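Local coordinates for copper homeostasis protein cutF (Escherichia coli, PDB 2Z4I) that takes part in copper homeostasis, activates the Cpx signalling pathway from the outer membrane and is needed for stationary-phase cells to bind hydrophobic surfaces efficiently, at residues 23-28 / 95-100; 41-46 / 69-74; 78-83 / 88-93. The protein carries 1 engineered substitution. All coordinates share one frame; numbering follows the deposited sequence.

Contact 1: 23-28 / 95-100; sequences QSWRGV and DALEML
W25 meets L97 where the first and last strands of the N-terminal β-barrel, 24-31 and 96-100, face each other. These are the two outer strands of a seven-strand antiparallel meander in a domain of the calycin clan. The backbones stand too far apart for ordinary strand pairing, with W25 CA and L97 CA 7.4 Å from each other, and the side chains make the contact. The indole offers a face to the leucine in a CH-π contact: L97 CG sits 3.7 Å from the centroid of the five-membered ring of W25 and only 14° off its normal. L97 CB lies 3.7 Å from W25 CD1, while L97 CD1 reaches toward the benzo half, 4.1 Å from W25 CE3. The two side chains cross at about a right angle. W25 has CG beside its backbone N and anti to the carbonyl carbon (chi1 -76°), and a chi2 of -85° turns the ring face to the leucine. L43 also touches W25, and L41 and Y90 touch L97, which carries the contact into neighbouring strands. On strand 24-31 itself, S24 and R26 turn to the other side and share a weak hydrogen bond from R26 NE to S24 OG (3.4 Å). At the edge of the indole, in its plane, the carbonyl of D95 places its O 3.5 Å from W25 NE1.

Contact 2: 41-46 / 69-74; sequences LFLEKD and GTWART
W71, on strand 64-72 of the N-terminal β-barrel, spans the intervening strand 48-56 to reach L43, the last residue of strand 34-43, and E44 just after it. Its CB rests against L80 CD1 of strand 77-82, 3.6 Å away. From there chi1 of 55° sets CG between the backbone N and the carbonyl carbon, and the indole swings across to L43. CG and CD1 lie beneath L43 CD2, which is 3.8 Å from W71 CD1 and offset from the middle of the ring system toward its rim. The methyl makes a CH-π contact with the five-membered ring, 14° from its normal. Further out, NE1 gives a bent, weak hydrogen bond to E44 O (3.3 Å, N-H...O angle 130°) and a second weak one to T48 O, so its N-H is shared between the carbonyls of E44 and T48. At the edge of the ring system, in plane, lies R73 CG. With the indole cut back to an alanine, L43 CD2 is likely to lose the aromatic face it lies on, and E44 O its indole donor. E44 O also lies in the ring plane, 3.2 Å from W71 CZ2.

Contact 3: 78-83 / 88-93; sequences LVLTDS and SYYRAK
Strands 77-82 and 87-93 form an antiparallel β-hairpin in which the axes of segments 78-82 and 88-93 approach to 4.8 Å, at 153° between their N-to-C directions, with L78-Y90 and L80-S88 as hydrogen-bonded pairs and V79-Y89 as the non-hydrogen-bonded pair between them. Two bonds are well formed: Y90 N to L78 O, 2.9 Å at 165° and in the carbonyl plane, and L80 N to S88 O, 2.9 Å, with the donor tilted from that plane. The return bonds, L78 N to Y90 O and S88 N to L80 O, are weak. S88 OG adds a weak hydrogen bond to L80 O (3.3 Å), placed there by a chi1 of 38° that sets the hydroxyl between the backbone N and the carbonyl carbon; L80 O thus takes two weak bonds. L78, L80, S88 and Y90 share one face of the sheet. There L80 CD2 approaches Y90 CE1 obliquely to the ring, 3.5 Å away, the two side chains crossing near a right angle; W71 packs on both leucines, and M51 and L97 touch Y90. V79 and Y89 stand side by side on the other face, V79 CG2 meeting the edge of the tyrosine ring at CD2 (4.0 Å). Where strand 77-82 ends, D82 OD2 accepts hydrogen bonds from the backbone N of K84 and E86. Main-chain hydrogen bonds set the register, while L78, L80 and the Y90 ring make the face they share largely apolar.

All three contacts belong to one antiparallel meander, the N-terminal barrel, but join strands at different removes. Contact 3 ties sequence neighbours through main-chain hydrogen bonds; contact 2 steps over one strand, and contact 1 brings together the two edge strands of the sheet, both chiefly by an aliphatic side chain on a tryptophan face. Contact 1 is a surface contact, whereas contacts 2 and 3 are partly buried and have buried leucines. Probable hydrogen bonds, W25 N to L41 O and V79 N to A72 O, link contact 1 to contact 2 and contact 2 to contact 3, and the R91-E98 salt bridge joins contact 3 to contact 1.

Contact 1: 23-28 / 95-100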
ATOM      1  N   GLN A  23      -8.082 -26.009 -17.787  1.00 62.92           N
ATOM      2  CA  GLN A  23      -6.928 -26.387 -18.579  1.00 60.84           C
ATOM      3  C   GLN A  23      -5.972 -25.257 -18.968  1.00 58.63           C
ATOM      4  O   GLN A  23      -5.061 -25.454 -19.778  1.00 58.94           O
ATOM      5  CB  GLN A  23      -7.387 -27.157 -19.824  1.00 62.40           C
ATOM      6  CG  GLN A  23      -8.093 -26.344 -20.895  1.00 64.31           C
ATOM      7  CD  GLN A  23      -8.433 -27.195 -22.116  1.00 66.74           C
ATOM      8  OE1 GLN A  23      -8.787 -26.675 -23.175  1.00 67.88           O
ATOM      9  NE2 GLN A  23      -8.331 -28.513 -21.967  1.00 66.88           N
ATOM     10  N   SER A  24      -6.155 -24.082 -18.376  1.00 54.57           N
ATOM     11  CA  SER A  24      -5.281 -22.959 -18.676  1.00 50.60           C
ATOM     12  C   SER A  24      -5.032 -22.117 -17.420  1.00 47.14           C
ATOM     13  O   SER A  24      -5.976 -21.678 -16.767  1.00 45.84           O
ATOM     14  CB  SER A  24      -5.906 -22.115 -19.784  1.00 51.39           C
ATOM     15  OG  SER A  24      -5.027 -21.081 -20.177  1.00 54.39           O
ATOM     16  N   TRP A  25      -3.762 -21.894 -17.082  1.00 43.70           N
ATOM     17  CA  TRP A  25      -3.411 -21.131 -15.883  1.00 40.76           C
ATOM     18  C   TRP A  25      -2.460 -19.974 -16.136  1.00 38.75           C
ATOM     19  O   TRP A  25      -1.489 -20.111 -16.869  1.00 39.85           O
ATOM     20  CB  TRP A  25      -2.774 -22.053 -14.837  1.00 39.90           C
ATOM     21  CG  TRP A  25      -3.746 -22.933 -14.100  1.00 40.30           C
ATOM     22  CD1 TRP A  25      -4.482 -22.610 -12.989  1.00 41.08           C
ATOM     23  CD2 TRP A  25      -4.112 -24.263 -14.443  1.00 38.96           C
ATOM     24  NE1 TRP A  25      -5.288 -23.664 -12.624  1.00 38.94           N
ATOM     25  CE2 TRP A  25      -5.079 -24.692 -13.502  1.00 39.54           C
ATOM     26  CE3 TRP A  25      -3.719 -25.138 -15.455  1.00 40.17           C
ATOM     27  CZ2 TRP A  25      -5.655 -25.956 -13.548  1.00 41.14           C
ATOM     28  CZ3 TRP A  25      -4.293 -26.395 -15.504  1.00 43.75           C
ATOM     29  CH2 TRP A  25      -5.254 -26.795 -14.553  1.00 43.85           C
ATOM     30  N   ARG A  26      -2.728 -18.838 -15.505  1.00 37.09           N
ATOM     31  CA  ARG A  26      -1.869 -17.669 -15.653  1.00 35.17           C
ATOM     32  C   ARG A  26      -1.486 -17.161 -14.284  1.00 32.36           C
ATOM     33  O   ARG A  26      -2.155 -17.463 -13.301  1.00 30.72           O
ATOM     34  CB  ARG A  26      -2.576 -16.515 -16.381  1.00 37.78           C
ATOM     35  CG  ARG A  26      -3.344 -16.865 -17.631  1.00 39.82           C
ATOM     36  CD  ARG A  26      -2.563 -17.743 -18.565  1.00 43.27           C
ATOM     37  NE  ARG A  26      -3.438 -18.138 -19.654  1.00 48.15           N
ATOM     38  CZ  ARG A  26      -3.588 -17.434 -20.765  1.00 51.68           C
ATOM     39  NH1 ARG A  26      -2.893 -16.308 -20.927  1.00 52.62           N
ATOM     40  NH2 ARG A  26      -4.460 -17.833 -21.691  1.00 52.92           N
ATOM     41  N   GLY A  27      -0.428 -16.357 -14.244  1.00 30.90           N
ATOM     42  CA  GLY A  27       0.043 -15.783 -12.999  1.00 29.76           C
ATOM     43  C   GLY A  27       1.441 -15.225 -13.171  1.00 30.33           C
ATOM     44  O   GLY A  27       2.164 -15.617 -14.095  1.00 30.19           O
ATOM     45  N   VAL A  28       1.829 -14.299 -12.301  1.00 29.14           N
ATOM     46  CA  VAL A  28       3.162 -13.727 -12.379  1.00 30.65           C
ATOM     47  C   VAL A  28       3.931 -14.184 -11.154  1.00 32.69           C
ATOM     48  O   VAL A  28       3.513 -13.933 -10.011  1.00 36.31           O
ATOM     49  CB  VAL A  28       3.140 -12.206 -12.381  1.00 30.01           C
ATOM     50  CG1 VAL A  28       4.532 -11.701 -12.660  1.00 30.48           C
ATOM     51  CG2 VAL A  28       2.153 -11.687 -13.406  1.00 28.91           C
ATOM     52  N   ASP A  95      -9.318 -23.057  -8.296  1.00 50.41           N
ATOM     53  CA  ASP A  95      -8.903 -22.315  -9.477  1.00 50.15           C
ATOM     54  C   ASP A  95      -7.403 -22.108  -9.404  1.00 48.74           C
ATOM     55  O   ASP A  95      -6.797 -21.559 -10.330  1.00 49.82           O
ATOM     56  CB  ASP A  95      -9.576 -20.948  -9.527  1.00 53.02           C
ATOM     57  CG  ASP A  95     -11.073 -21.048  -9.641  1.00 57.10           C
ATOM     58  OD1 ASP A  95     -11.547 -21.729 -10.578  1.00 57.73           O
ATOM     59  OD2 ASP A  95     -11.776 -20.443  -8.798  1.00 59.77           O
ATOM     60  N   ALA A  96      -6.815 -22.549  -8.298  1.00 44.92           N
ATOM     61  CA  ALA A  96      -5.390 -22.400  -8.071  1.00 42.54           C
ATOM     62  C   ALA A  96      -4.598 -23.625  -8.479  1.00 41.38           C
ATOM     63  O   ALA A  96      -5.089 -24.739  -8.382  1.00 44.40           O
ATOM     64  CB  ALA A  96      -5.141 -22.107  -6.607  1.00 42.53           C
ATOM     65  N   LEU A  97      -3.375 -23.413  -8.949  1.00 39.50           N
ATOM     66  CA  LEU A  97      -2.483 -24.505  -9.326  1.00 37.74           C
ATOM     67  C   LEU A  97      -1.225 -24.244  -8.503  1.00 38.62           C
ATOM     68  O   LEU A  97      -0.514 -23.271  -8.748  1.00 38.40           O
ATOM     69  CB  LEU A  97      -2.133 -24.447 -10.818  1.00 35.59           C
ATOM     70  CG  LEU A  97      -2.116 -25.732 -11.662  1.00 33.24           C
ATOM     71  CD1 LEU A  97      -0.915 -25.717 -12.575  1.00 31.53           C
ATOM     72  CD2 LEU A  97      -2.077 -26.957 -10.789  1.00 32.82           C
ATOM     73  N   GLU A  98      -0.957 -25.101  -7.521  1.00 39.48           N
ATOM     74  CA  GLU A  98       0.200 -24.938  -6.655  1.00 39.69           C
ATOM     75  C   GLU A  98       1.432 -25.702  -7.083  1.00 39.01           C
ATOM     76  O   GLU A  98       1.357 -26.888  -7.373  1.00 40.80           O
ATOM     77  CB  GLU A  98      -0.134 -25.389  -5.252  1.00 42.35           C
ATOM     78  CG  GLU A  98      -1.238 -24.635  -4.588  1.00 48.78           C
ATOM     79  CD  GLU A  98      -1.225 -24.866  -3.084  1.00 52.48           C
ATOM     80  OE1 GLU A  98      -0.401 -24.218  -2.384  1.00 50.46           O
ATOM     81  OE2 GLU A  98      -2.028 -25.713  -2.616  1.00 54.87           O
HETATM   82  N   MSE A  99       2.577 -25.031  -7.089  1.00 37.73           N
HETATM   83  CA  MSE A  99       3.816 -25.688  -7.450  1.00 36.92           C
HETATM   84  C   MSE A  99       4.320 -26.456  -6.240  1.00 35.85           C
HETATM   85  O   MSE A  99       4.394 -25.904  -5.138  1.00 36.60           O
HETATM   86  CB  MSE A  99       4.860 -24.665  -7.855  1.00 41.28           C
HETATM   87  CG  MSE A  99       4.502 -23.865  -9.080  1.00 48.32           C
HETATM   88 SE   MSE A  99       6.106 -23.049  -9.767  1.00 60.69          SE
HETATM   89  CE  MSE A  99       7.315 -24.524  -9.471  1.00 49.92           C
ATOM     90  N   LEU A 100       4.685 -27.718  -6.436  1.00 33.22           N
ATOM     91  CA  LEU A 100       5.176 -28.537  -5.330  1.00 31.18           C
ATOM     92  C   LEU A 100       6.524 -29.195  -5.615  1.00 31.71           C
ATOM     93  O   LEU A 100       7.003 -29.202  -6.754  1.00 32.49           O
ATOM     94  CB  LEU A 100       4.186 -29.659  -5.034  1.00 28.81           C
ATOM     95  CG  LEU A 100       2.686 -29.409  -5.070  1.00 26.80           C
ATOM     96  CD1 LEU A 100       1.988 -30.747  -4.951  1.00 26.20           C
ATOM     97  CD2 LEU A 100       2.271 -28.492  -3.938  1.00 25.38           C
TER

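Contact 2: 41-46 / 69-74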
ATOM      1  N   LEU A  41       0.448 -21.678 -18.285  1.00 28.58           N
ATOM      2  CA  LEU A  41       0.495 -23.116 -18.511  1.00 28.55           C
ATOM      3  C   LEU A  41      -0.772 -23.530 -19.224  1.00 29.96           C
ATOM      4  O   LEU A  41      -1.870 -23.116 -18.840  1.00 30.00           O
ATOM      5  CB  LEU A  41       0.614 -23.856 -17.179  1.00 25.99           C
ATOM      6  CG  LEU A  41       0.391 -25.370 -17.168  1.00 25.67           C
ATOM      7  CD1 LEU A  41       1.359 -26.064 -18.105  1.00 25.25           C
ATOM      8  CD2 LEU A  41       0.580 -25.888 -15.751  1.00 25.92           C
ATOM      9  N   PHE A  42      -0.610 -24.344 -20.266  1.00 31.40           N
ATOM     10  CA  PHE A  42      -1.730 -24.808 -21.070  1.00 32.37           C
ATOM     11  C   PHE A  42      -1.800 -26.319 -21.092  1.00 35.10           C
ATOM     12  O   PHE A  42      -0.887 -26.995 -21.590  1.00 35.22           O
ATOM     13  CB  PHE A  42      -1.582 -24.292 -22.492  1.00 30.83           C
ATOM     14  CG  PHE A  42      -1.633 -22.804 -22.599  1.00 30.01           C
ATOM     15  CD1 PHE A  42      -2.814 -22.159 -22.926  1.00 31.83           C
ATOM     16  CD2 PHE A  42      -0.507 -22.041 -22.353  1.00 29.98           C
ATOM     17  CE1 PHE A  42      -2.872 -20.772 -23.008  1.00 30.78           C
ATOM     18  CE2 PHE A  42      -0.561 -20.656 -22.430  1.00 31.91           C
ATOM     19  CZ  PHE A  42      -1.749 -20.025 -22.759  1.00 31.15           C
ATOM     20  N   LEU A  43      -2.890 -26.854 -20.559  1.00 37.25           N
ATOM     21  CA  LEU A  43      -3.062 -28.297 -20.528  1.00 40.47           C
ATOM     22  C   LEU A  43      -3.959 -28.706 -21.671  1.00 42.29           C
ATOM     23  O   LEU A  43      -5.131 -28.352 -21.711  1.00 43.85           O
ATOM     24  CB  LEU A  43      -3.647 -28.738 -19.185  1.00 39.87           C
ATOM     25  CG  LEU A  43      -2.671 -28.538 -18.016  1.00 39.50           C
ATOM     26  CD1 LEU A  43      -3.277 -29.051 -16.732  1.00 39.52           C
ATOM     27  CD2 LEU A  43      -1.383 -29.271 -18.310  1.00 37.28           C
ATOM     28  N   GLU A  44      -3.397 -29.462 -22.602  1.00 43.73           N
ATOM     29  CA  GLU A  44      -4.147 -29.881 -23.763  1.00 46.28           C
ATOM     30  C   GLU A  44      -4.832 -31.246 -23.670  1.00 48.39           C
ATOM     31  O   GLU A  44      -4.412 -32.145 -22.931  1.00 48.28           O
ATOM     32  CB  GLU A  44      -3.240 -29.819 -24.993  1.00 47.33           C
ATOM     33  CG  GLU A  44      -2.616 -28.448 -25.189  1.00 48.07           C
ATOM     34  CD  GLU A  44      -3.651 -27.339 -25.163  1.00 49.09           C
ATOM     35  OE1 GLU A  44      -4.324 -27.111 -26.191  1.00 47.89           O
ATOM     36  OE2 GLU A  44      -3.800 -26.701 -24.100  1.00 51.75           O
ATOM     37  N   LYS A  45      -5.906 -31.367 -24.447  1.00 49.32           N
ATOM     38  CA  LYS A  45      -6.719 -32.570 -24.522  1.00 48.68           C
ATOM     39  C   LYS A  45      -5.886 -33.799 -24.868  1.00 48.12           C
ATOM     40  O   LYS A  45      -6.137 -34.894 -24.363  1.00 48.55           O
ATOM     41  CB  LYS A  45      -7.820 -32.368 -25.561  1.00 47.83           C
ATOM     42  N   ASP A  46      -4.891 -33.615 -25.725  1.00 46.25           N
ATOM     43  CA  ASP A  46      -4.058 -34.727 -26.129  1.00 45.39           C
ATOM     44  C   ASP A  46      -2.936 -35.009 -25.143  1.00 44.75           C
ATOM     45  O   ASP A  46      -1.853 -35.439 -25.537  1.00 45.71           O
ATOM     46  CB  ASP A  46      -3.495 -34.482 -27.535  1.00 45.92           C
ATOM     47  CG  ASP A  46      -2.618 -33.253 -27.605  1.00 47.22           C
ATOM     48  OD1 ASP A  46      -2.850 -32.323 -26.806  1.00 50.44           O
ATOM     49  OD2 ASP A  46      -1.709 -33.208 -28.464  1.00 45.32           O
ATOM     50  N   GLY A  69       5.692 -30.621 -23.171  1.00 35.57           N
ATOM     51  CA  GLY A  69       5.935 -31.982 -22.735  1.00 32.90           C
ATOM     52  C   GLY A  69       4.578 -32.612 -22.540  1.00 31.25           C
ATOM     53  O   GLY A  69       3.584 -32.055 -22.977  1.00 29.50           O
ATOM     54  N   THR A  70       4.531 -33.763 -21.885  1.00 32.60           N
ATOM     55  CA  THR A  70       3.272 -34.468 -21.650  1.00 32.91           C
ATOM     56  C   THR A  70       2.952 -34.340 -20.184  1.00 32.06           C
ATOM     57  O   THR A  70       3.838 -34.056 -19.402  1.00 32.64           O
ATOM     58  CB  THR A  70       3.419 -35.950 -21.993  1.00 33.52           C
ATOM     59  OG1 THR A  70       4.513 -36.499 -21.252  1.00 34.94           O
ATOM     60  CG2 THR A  70       3.719 -36.124 -23.462  1.00 33.92           C
ATOM     61  N   TRP A  71       1.701 -34.545 -19.804  1.00 33.93           N
ATOM     62  CA  TRP A  71       1.324 -34.436 -18.396  1.00 36.70           C
ATOM     63  C   TRP A  71       0.415 -35.570 -17.952  1.00 38.56           C
ATOM     64  O   TRP A  71      -0.455 -36.009 -18.701  1.00 38.74           O
ATOM     65  CB  TRP A  71       0.599 -33.118 -18.140  1.00 38.84           C
ATOM     66  CG  TRP A  71      -0.583 -32.929 -19.026  1.00 39.84           C
ATOM     67  CD1 TRP A  71      -0.583 -32.411 -20.284  1.00 40.32           C
ATOM     68  CD2 TRP A  71      -1.927 -33.343 -18.763  1.00 41.70           C
ATOM     69  NE1 TRP A  71      -1.842 -32.480 -20.827  1.00 40.99           N
ATOM     70  CE2 TRP A  71      -2.688 -33.049 -19.915  1.00 41.17           C
ATOM     71  CE3 TRP A  71      -2.563 -33.940 -17.665  1.00 44.41           C
ATOM     72  CZ2 TRP A  71      -4.054 -33.332 -20.007  1.00 41.93           C
ATOM     73  CZ3 TRP A  71      -3.931 -34.222 -17.756  1.00 45.21           C
ATOM     74  CH2 TRP A  71      -4.657 -33.916 -18.922  1.00 43.39           C
ATOM     75  N   ALA A  72       0.612 -36.038 -16.725  1.00 39.56           N
ATOM     76  CA  ALA A  72      -0.211 -37.110 -16.180  1.00 41.06           C
ATOM     77  C   ALA A  72      -0.803 -36.578 -14.894  1.00 44.58           C
ATOM     78  O   ALA A  72      -0.119 -35.900 -14.141  1.00 45.81           O
ATOM     79  CB  ALA A  72       0.631 -38.318 -15.894  1.00 36.25           C
ATOM     80  N   ARG A  73      -2.068 -36.872 -14.626  1.00 48.52           N
ATOM     81  CA  ARG A  73      -2.663 -36.362 -13.403  1.00 52.84           C
ATOM     82  C   ARG A  73      -3.274 -37.430 -12.538  1.00 54.80           C
ATOM     83  O   ARG A  73      -4.107 -38.203 -12.988  1.00 53.93           O
ATOM     84  CB  ARG A  73      -3.735 -35.323 -13.712  1.00 54.56           C
ATOM     85  CG  ARG A  73      -4.814 -35.814 -14.649  1.00 58.52           C
ATOM     86  CD  ARG A  73      -6.070 -34.992 -14.480  1.00 61.91           C
ATOM     87  NE  ARG A  73      -6.502 -35.002 -13.084  1.00 66.03           N
ATOM     88  CZ  ARG A  73      -7.629 -34.454 -12.642  1.00 68.20           C
ATOM     89  NH1 ARG A  73      -8.454 -33.844 -13.488  1.00 68.72           N
ATOM     90  NH2 ARG A  73      -7.936 -34.518 -11.352  1.00 69.60           N
ATOM     91  N   THR A  74      -2.857 -37.455 -11.282  1.00 58.00           N
ATOM     92  CA  THR A  74      -3.384 -38.411 -10.329  1.00 59.84           C
ATOM     93  C   THR A  74      -4.636 -37.770  -9.755  1.00 60.69           C
ATOM     94  O   THR A  74      -5.313 -37.013 -10.453  1.00 61.27           O
ATOM     95  CB  THR A  74      -2.359 -38.696  -9.229  1.00 61.67           C
ATOM     96  OG1 THR A  74      -1.147 -39.164  -9.842  1.00 62.61           O
ATOM     97  CG2 THR A  74      -2.877 -39.754  -8.257  1.00 61.17           C
TER

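Contact 3: 78-83 / 88-93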
ATOM      1  N   LEU A  78      -0.624 -33.369 -10.163  1.00 46.57           N
ATOM      2  CA  LEU A  78      -0.410 -33.231 -11.592  1.00 41.57           C
ATOM      3  C   LEU A  78       1.101 -33.291 -11.792  1.00 39.35           C
ATOM      4  O   LEU A  78       1.855 -32.577 -11.134  1.00 40.17           O
ATOM      5  CB  LEU A  78      -0.955 -31.881 -12.053  1.00 40.34           C
ATOM      6  CG  LEU A  78      -1.029 -31.583 -13.546  1.00 40.50           C
ATOM      7  CD1 LEU A  78      -2.084 -32.439 -14.198  1.00 39.51           C
ATOM      8  CD2 LEU A  78      -1.368 -30.119 -13.744  1.00 41.80           C
ATOM      9  N   VAL A  79       1.548 -34.151 -12.687  1.00 36.87           N
ATOM     10  CA  VAL A  79       2.963 -34.279 -12.937  1.00 35.95           C
ATOM     11  C   VAL A  79       3.292 -33.941 -14.373  1.00 37.34           C
ATOM     12  O   VAL A  79       2.853 -34.623 -15.300  1.00 40.61           O
ATOM     13  CB  VAL A  79       3.429 -35.693 -12.662  1.00 35.10           C
ATOM     14  CG1 VAL A  79       4.890 -35.822 -13.029  1.00 35.55           C
ATOM     15  CG2 VAL A  79       3.201 -36.032 -11.207  1.00 33.48           C
ATOM     16  N   LEU A  80       4.071 -32.886 -14.558  1.00 37.07           N
ATOM     17  CA  LEU A  80       4.459 -32.458 -15.889  1.00 36.77           C
ATOM     18  C   LEU A  80       5.848 -32.948 -16.261  1.00 38.20           C
ATOM     19  O   LEU A  80       6.834 -32.593 -15.602  1.00 40.48           O
ATOM     20  CB  LEU A  80       4.434 -30.935 -15.979  1.00 35.87           C
ATOM     21  CG  LEU A  80       3.124 -30.258 -16.358  1.00 35.08           C
ATOM     22  CD1 LEU A  80       1.959 -30.936 -15.685  1.00 35.56           C
ATOM     23  CD2 LEU A  80       3.208 -28.795 -15.955  1.00 35.08           C
ATOM     24  N   THR A  81       5.917 -33.753 -17.318  1.00 37.46           N
ATOM     25  CA  THR A  81       7.176 -34.287 -17.836  1.00 37.17           C
ATOM     26  C   THR A  81       7.455 -33.520 -19.127  1.00 37.22           C
ATOM     27  O   THR A  81       6.699 -33.644 -20.099  1.00 35.84           O
ATOM     28  CB  THR A  81       7.043 -35.780 -18.181  1.00 38.34           C
ATOM     29  OG1 THR A  81       6.434 -36.470 -17.078  1.00 38.47           O
ATOM     30  CG2 THR A  81       8.415 -36.385 -18.488  1.00 34.85           C
ATOM     31  N   ASP A  82       8.534 -32.736 -19.142  1.00 37.19           N
ATOM     32  CA  ASP A  82       8.859 -31.928 -20.311  1.00 39.76           C
ATOM     33  C   ASP A  82       9.520 -32.673 -21.462  1.00 40.83           C
ATOM     34  O   ASP A  82       9.739 -33.883 -21.397  1.00 41.44           O
ATOM     35  CB  ASP A  82       9.701 -30.708 -19.908  1.00 40.28           C
ATOM     36  CG  ASP A  82      11.103 -31.072 -19.450  1.00 43.17           C
ATOM     37  OD1 ASP A  82      11.808 -30.172 -18.931  1.00 43.83           O
ATOM     38  OD2 ASP A  82      11.511 -32.240 -19.613  1.00 44.60           O
ATOM     39  N   SER A  83       9.827 -31.935 -22.524  1.00 41.56           N
ATOM     40  CA  SER A  83      10.426 -32.508 -23.724  1.00 42.16           C
ATOM     41  C   SER A  83      11.744 -33.219 -23.464  1.00 42.05           C
ATOM     42  O   SER A  83      12.248 -33.916 -24.341  1.00 43.65           O
ATOM     43  CB  SER A  83      10.643 -31.423 -24.786  1.00 40.98           C
ATOM     44  OG  SER A  83      11.930 -30.833 -24.663  1.00 42.17           O
ATOM     45  N   SER A  88       8.064 -31.913 -12.971  1.00 35.25           N
ATOM     46  CA  SER A  88       7.668 -30.812 -12.080  1.00 33.80           C
ATOM     47  C   SER A  88       6.270 -31.177 -11.555  1.00 33.08           C
ATOM     48  O   SER A  88       5.538 -31.922 -12.200  1.00 31.17           O
ATOM     49  CB  SER A  88       7.656 -29.477 -12.825  1.00 31.14           C
ATOM     50  OG  SER A  88       7.177 -29.644 -14.140  1.00 33.54           O
ATOM     51  N   TYR A  89       5.880 -30.643 -10.406  1.00 33.71           N
ATOM     52  CA  TYR A  89       4.618 -31.067  -9.832  1.00 33.42           C
ATOM     53  C   TYR A  89       3.674 -30.001  -9.372  1.00 34.87           C
ATOM     54  O   TYR A  89       4.097 -28.983  -8.841  1.00 37.54           O
ATOM     55  CB  TYR A  89       4.917 -31.974  -8.648  1.00 33.45           C
ATOM     56  CG  TYR A  89       6.165 -32.806  -8.844  1.00 32.21           C
ATOM     57  CD1 TYR A  89       7.433 -32.250  -8.686  1.00 31.54           C
ATOM     58  CD2 TYR A  89       6.076 -34.142  -9.224  1.00 31.76           C
ATOM     59  CE1 TYR A  89       8.578 -33.012  -8.903  1.00 32.09           C
ATOM     60  CE2 TYR A  89       7.212 -34.906  -9.442  1.00 30.91           C
ATOM     61  CZ  TYR A  89       8.450 -34.341  -9.278  1.00 31.76           C
ATOM     62  OH  TYR A  89       9.562 -35.123  -9.461  1.00 33.89           O
ATOM     63  N   TYR A  90       2.382 -30.262  -9.540  1.00 34.71           N
ATOM     64  CA  TYR A  90       1.354 -29.323  -9.117  1.00 33.51           C
ATOM     65  C   TYR A  90       0.184 -30.019  -8.433  1.00 33.36           C
ATOM     66  O   TYR A  90      -0.088 -31.190  -8.668  1.00 30.81           O
ATOM     67  CB  TYR A  90       0.804 -28.551 -10.312  1.00 32.82           C
ATOM     68  CG  TYR A  90       1.816 -27.783 -11.103  1.00 32.88           C
ATOM     69  CD1 TYR A  90       2.703 -28.436 -11.937  1.00 34.84           C
ATOM     70  CD2 TYR A  90       1.872 -26.397 -11.035  1.00 34.23           C
ATOM     71  CE1 TYR A  90       3.628 -27.735 -12.694  1.00 37.34           C
ATOM     72  CE2 TYR A  90       2.789 -25.683 -11.785  1.00 37.19           C
ATOM     73  CZ  TYR A  90       3.671 -26.362 -12.616  1.00 39.21           C
ATOM     74  OH  TYR A  90       4.615 -25.671 -13.352  1.00 41.95           O
ATOM     75  N   ARG A  91      -0.504 -29.274  -7.583  1.00 35.23           N
ATOM     76  CA  ARG A  91      -1.682 -29.761  -6.885  1.00 39.28           C
ATOM     77  C   ARG A  91      -2.746 -28.741  -7.243  1.00 40.61           C
ATOM     78  O   ARG A  91      -2.606 -27.563  -6.915  1.00 41.36           O
ATOM     79  CB  ARG A  91      -1.454 -29.752  -5.377  1.00 41.69           C
ATOM     80  CG  ARG A  91      -2.701 -30.058  -4.561  1.00 47.99           C
ATOM     81  CD  ARG A  91      -2.364 -30.286  -3.089  1.00 55.02           C
ATOM     82  NE  ARG A  91      -1.791 -29.090  -2.467  1.00 60.92           N
ATOM     83  CZ  ARG A  91      -1.138 -29.083  -1.303  1.00 62.23           C
ATOM     84  NH1 ARG A  91      -0.970 -30.217  -0.623  1.00 61.50           N
ATOM     85  NH2 ARG A  91      -0.650 -27.940  -0.822  1.00 61.79           N
ATOM     86  N   ALA A  92      -3.806 -29.164  -7.917  1.00 41.61           N
ATOM     87  CA  ALA A  92      -4.835 -28.205  -8.291  1.00 44.69           C
ATOM     88  C   ALA A  92      -5.971 -28.091  -7.270  1.00 46.66           C
ATOM     89  O   ALA A  92      -6.863 -28.925  -7.245  1.00 49.15           O
ATOM     90  CB  ALA A  92      -5.393 -28.564  -9.656  1.00 43.89           C
ATOM     91  N   LYS A  93      -5.939 -27.054  -6.433  1.00 48.16           N
ATOM     92  CA  LYS A  93      -6.983 -26.842  -5.426  1.00 49.41           C
ATOM     93  C   LYS A  93      -7.941 -25.707  -5.823  1.00 50.31           C
ATOM     94  O   LYS A  93      -7.765 -24.552  -5.411  1.00 49.95           O
ATOM     95  CB  LYS A  93      -6.351 -26.535  -4.058  1.00 47.11           C
TER